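Local coordinates for molybdopterin-guanine dinucleotide biosynthesis protein B (MobB) (Archaeoglobus fulgidus, PDB 2F1R), which probably binds GTP and takes part in making the molybdopterin-guanine dinucleotide form of the molybdenum cofactor, at residues A[129-135]-A[141-147]. Numbering follows the deposited sequence.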
loop_
_atom_site.group_PDB
_atom_site.type_symbol
_atom_site.label_atom_id
_atom_site.label_comp_id
_atom_site.label_asym_id
_atom_site.label_seq_id
_atom_site.Cartn_x
_atom_site.Cartn_y
_atom_site.Cartn_z
ATOM N N ILE A 129 17.579 -20.512 -12.823
ATOM C CA ILE A 129 18.664 -19.562 -12.594
ATOM C C ILE A 129 18.990 -18.917 -13.938
ATOM O O ILE A 129 19.423 -19.580 -14.893
ATOM C CB ILE A 129 19.922 -20.182 -11.894
ATOM C CG1 ILE A 129 19.561 -20.647 -10.464
ATOM C CG2 ILE A 129 21.112 -19.187 -11.882
ATOM C CD1 ILE A 129 20.566 -21.654 -9.875
ATOM N N LEU A 130 18.797 -17.606 -13.978
ATOM C CA LEU A 130 18.973 -16.865 -15.197
ATOM C C LEU A 130 20.382 -16.358 -15.255
ATOM O O LEU A 130 20.974 -16.239 -16.365
ATOM C CB LEU A 130 18.001 -15.674 -15.229
ATOM C CG LEU A 130 16.503 -15.995 -15.279
ATOM C CD1 LEU A 130 15.712 -14.771 -15.454
ATOM C CD2 LEU A 130 16.193 -17.019 -16.374
ATOM N N ALA A 131 20.911 -16.001 -14.067
ATOM C CA ALA A 131 22.297 -15.531 -13.984
ATOM C C ALA A 131 22.772 -15.522 -12.559
ATOM O O ALA A 131 21.959 -15.507 -11.613
ATOM C CB ALA A 131 22.419 -14.129 -14.582
ATOM N N VAL A 132 24.095 -15.518 -12.395
ATOM C CA VAL A 132 24.680 -15.513 -11.084
ATOM C C VAL A 132 25.500 -14.259 -10.997
ATOM O O VAL A 132 26.244 -13.939 -11.949
ATOM C CB VAL A 132 25.534 -16.792 -10.803
ATOM C CG1 VAL A 132 26.301 -16.662 -9.460
ATOM C CG2 VAL A 132 24.635 -18.119 -10.827
ATOM N N VAL A 133 25.357 -13.536 -9.880
ATOM C CA VAL A 133 26.200 -12.359 -9.595
ATOM C C VAL A 133 27.213 -12.709 -8.484
ATOM O O VAL A 133 26.846 -13.033 -7.371
ATOM C CB VAL A 133 25.367 -11.146 -9.257
ATOM C CG1 VAL A 133 26.250 -9.955 -8.930
ATOM C CG2 VAL A 133 24.443 -10.822 -10.434
ATOM N N CYS A 134 28.494 -12.657 -8.828
ATOM C CA CYS A 134 29.553 -13.114 -7.942
ATOM C C CYS A 134 30.873 -12.498 -8.417
ATOM O O CYS A 134 31.177 -12.475 -9.619
ATOM C CB CYS A 134 29.622 -14.631 -7.981
ATOM S SG CYS A 134 30.783 -15.303 -6.771
ATOM N N ASP A 135 31.645 -11.949 -7.500
ATOM C CA ASP A 135 32.977 -11.394 -7.873
ATOM C C ASP A 135 33.989 -12.405 -8.425
ATOM O O ASP A 135 34.869 -12.076 -9.213
ATOM C CB ASP A 135 33.545 -10.562 -6.715
ATOM C CG ASP A 135 32.919 -9.165 -6.659
ATOM O OD1 ASP A 135 32.550 -8.615 -7.723
ATOM O OD2 ASP A 135 32.820 -8.600 -5.565
ATOM N N HIS A 141 26.595 -21.137 -15.584
ATOM C CA HIS A 141 25.572 -20.077 -15.605
ATOM C C HIS A 141 26.102 -18.796 -16.204
ATOM O O HIS A 141 27.302 -18.499 -16.086
ATOM C CB HIS A 141 25.105 -19.720 -14.182
ATOM C CG HIS A 141 24.548 -20.873 -13.423
ATOM N ND1 HIS A 141 23.276 -21.355 -13.639
ATOM C CD2 HIS A 141 25.094 -21.652 -12.465
ATOM C CE1 HIS A 141 23.059 -22.375 -12.835
ATOM N NE2 HIS A 141 24.145 -22.574 -12.111
ATOM N N LYS A 142 25.192 -18.011 -16.778
ATOM C CA LYS A 142 25.483 -16.627 -17.136
ATOM C C LYS A 142 26.015 -15.894 -15.885
ATOM O O LYS A 142 25.445 -16.010 -14.806
ATOM C CB LYS A 142 24.216 -15.963 -17.669
ATOM C CG LYS A 142 24.424 -14.615 -18.251
ATOM C CD LYS A 142 24.501 -14.666 -19.765
ATOM C CE LYS A 142 25.283 -13.436 -20.302
ATOM N NZ LYS A 142 24.398 -12.322 -20.688
ATOM N N TRP A 143 27.102 -15.153 -16.028
ATOM C CA TRP A 143 27.823 -14.663 -14.859
ATOM C C TRP A 143 28.162 -13.195 -15.004
ATOM O O TRP A 143 28.616 -12.775 -16.047
ATOM C CB TRP A 143 29.096 -15.508 -14.593
ATOM C CG TRP A 143 30.065 -14.826 -13.639
ATOM C CD1 TRP A 143 29.840 -14.515 -12.301
ATOM C CD2 TRP A 143 31.393 -14.356 -13.934
ATOM N NE1 TRP A 143 30.932 -13.872 -11.783
ATOM C CE2 TRP A 143 31.901 -13.768 -12.750
ATOM C CE3 TRP A 143 32.192 -14.364 -15.087
ATOM C CZ2 TRP A 143 33.187 -13.191 -12.676
ATOM C CZ3 TRP A 143 33.464 -13.785 -15.023
ATOM C CH2 TRP A 143 33.953 -13.210 -13.802
ATOM N N PHE A 144 27.917 -12.424 -13.955
ATOM C CA PHE A 144 28.327 -11.029 -13.849
ATOM C C PHE A 144 29.017 -10.852 -12.501
ATOM O O PHE A 144 28.753 -11.584 -11.547
ATOM C CB PHE A 144 27.085 -10.094 -13.878
ATOM C CG PHE A 144 26.251 -10.224 -15.126
ATOM C CD1 PHE A 144 26.622 -9.568 -16.314
ATOM C CD2 PHE A 144 25.132 -11.024 -15.131
ATOM C CE1 PHE A 144 25.880 -9.721 -17.493
ATOM C CE2 PHE A 144 24.388 -11.167 -16.289
ATOM C CZ PHE A 144 24.762 -10.525 -17.474
ATOM N N ARG A 145 29.907 -9.889 -12.434
ATOM C CA ARG A 145 30.445 -9.423 -11.157
ATOM C C ARG A 145 29.479 -8.447 -10.481
ATOM O O ARG A 145 28.673 -7.846 -11.147
ATOM C CB ARG A 145 31.800 -8.749 -11.388
ATOM C CG ARG A 145 32.854 -9.661 -11.994
ATOM C CD ARG A 145 34.066 -8.892 -12.482
ATOM N NE ARG A 145 34.673 -8.074 -11.441
ATOM C CZ ARG A 145 35.952 -7.690 -11.443
ATOM N NH1 ARG A 145 36.771 -8.087 -12.433
ATOM N NH2 ARG A 145 36.428 -6.934 -10.447
ATOM N N ARG A 146 29.591 -8.281 -9.162
ATOM C CA ARG A 146 28.722 -7.376 -8.338
ATOM C C ARG A 146 28.573 -5.959 -8.913
ATOM O O ARG A 146 27.499 -5.368 -8.871
ATOM C CB ARG A 146 29.272 -7.288 -6.890
ATOM C CG ARG A 146 28.462 -7.940 -5.725
ATOM C CD ARG A 146 28.089 -9.505 -5.787
ATOM N NE ARG A 146 29.191 -10.475 -5.715
ATOM C CZ ARG A 146 29.834 -10.901 -4.612
ATOM N NH1 ARG A 146 29.508 -10.455 -3.396
ATOM N NH2 ARG A 146 30.834 -11.784 -4.737
ATOM N N ASP A 147 29.656 -5.453 -9.493
ATOM C CA ASP A 147 29.795 -4.090 -9.987
ATOM C C ASP A 147 29.173 -3.802 -11.354
ATOM O O ASP A 147 29.120 -2.657 -11.797
ATOM C CB ASP A 147 31.312 -3.765 -10.063
ATOM C CG ASP A 147 32.224 -5.047 -10.223
ATOM O OD1 ASP A 147 32.226 -5.945 -9.314
ATOM O OD2 ASP A 147 32.990 -5.136 -11.244
#
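At one margin of the parallel beta-sheet of this P-loop NTPase-like fold, strand 129-133 pairs in parallel with the short edge strand 143-144, the outermost on this side within the chain. Three backbone hydrogen bonds lace them together: Val132 N to Lys142 O (2.8 Å), Phe144 N to Val132 O (3.0 Å) and Cys134 N to Phe144 O (2.9 Å). Val132 and Trp143 point to one face of the sheet, Val133 and Phe144 to the other. On the latter, the small Ala131 leaves room for the aromatic ring, whose edge meets its methyl (Ala131 CB to Phe144 CE2, 3.9 Å); helix 149-160 covers this side, with Phe155 on Ala131 and Ile152 on Phe144. On the face of Val132 and Trp143, the side chain of His141 sits against two methyl bumps, His141 ND1 3.5 Å from Ile129 CG2 and His141 CB 3.7 Å from Val132 CG2. Beyond the paired residues, the Arg146 side chain curls back over Val133 and Cys134, its CD packing 3.7 Å from Val133 CG1. The guanidinium then presents a face to Asp135, a long, purely electrostatic salt bridge (NH2 to OD2, 3.8 Å), while Arg146 N makes a weak hydrogen bond to Asp135 OD1 (3.3 Å). The Trp143 indole swings along the neighbouring backbone and clamps it edge-on, NE1 donating a short 2.6 Å hydrogen bond to Cys134 O.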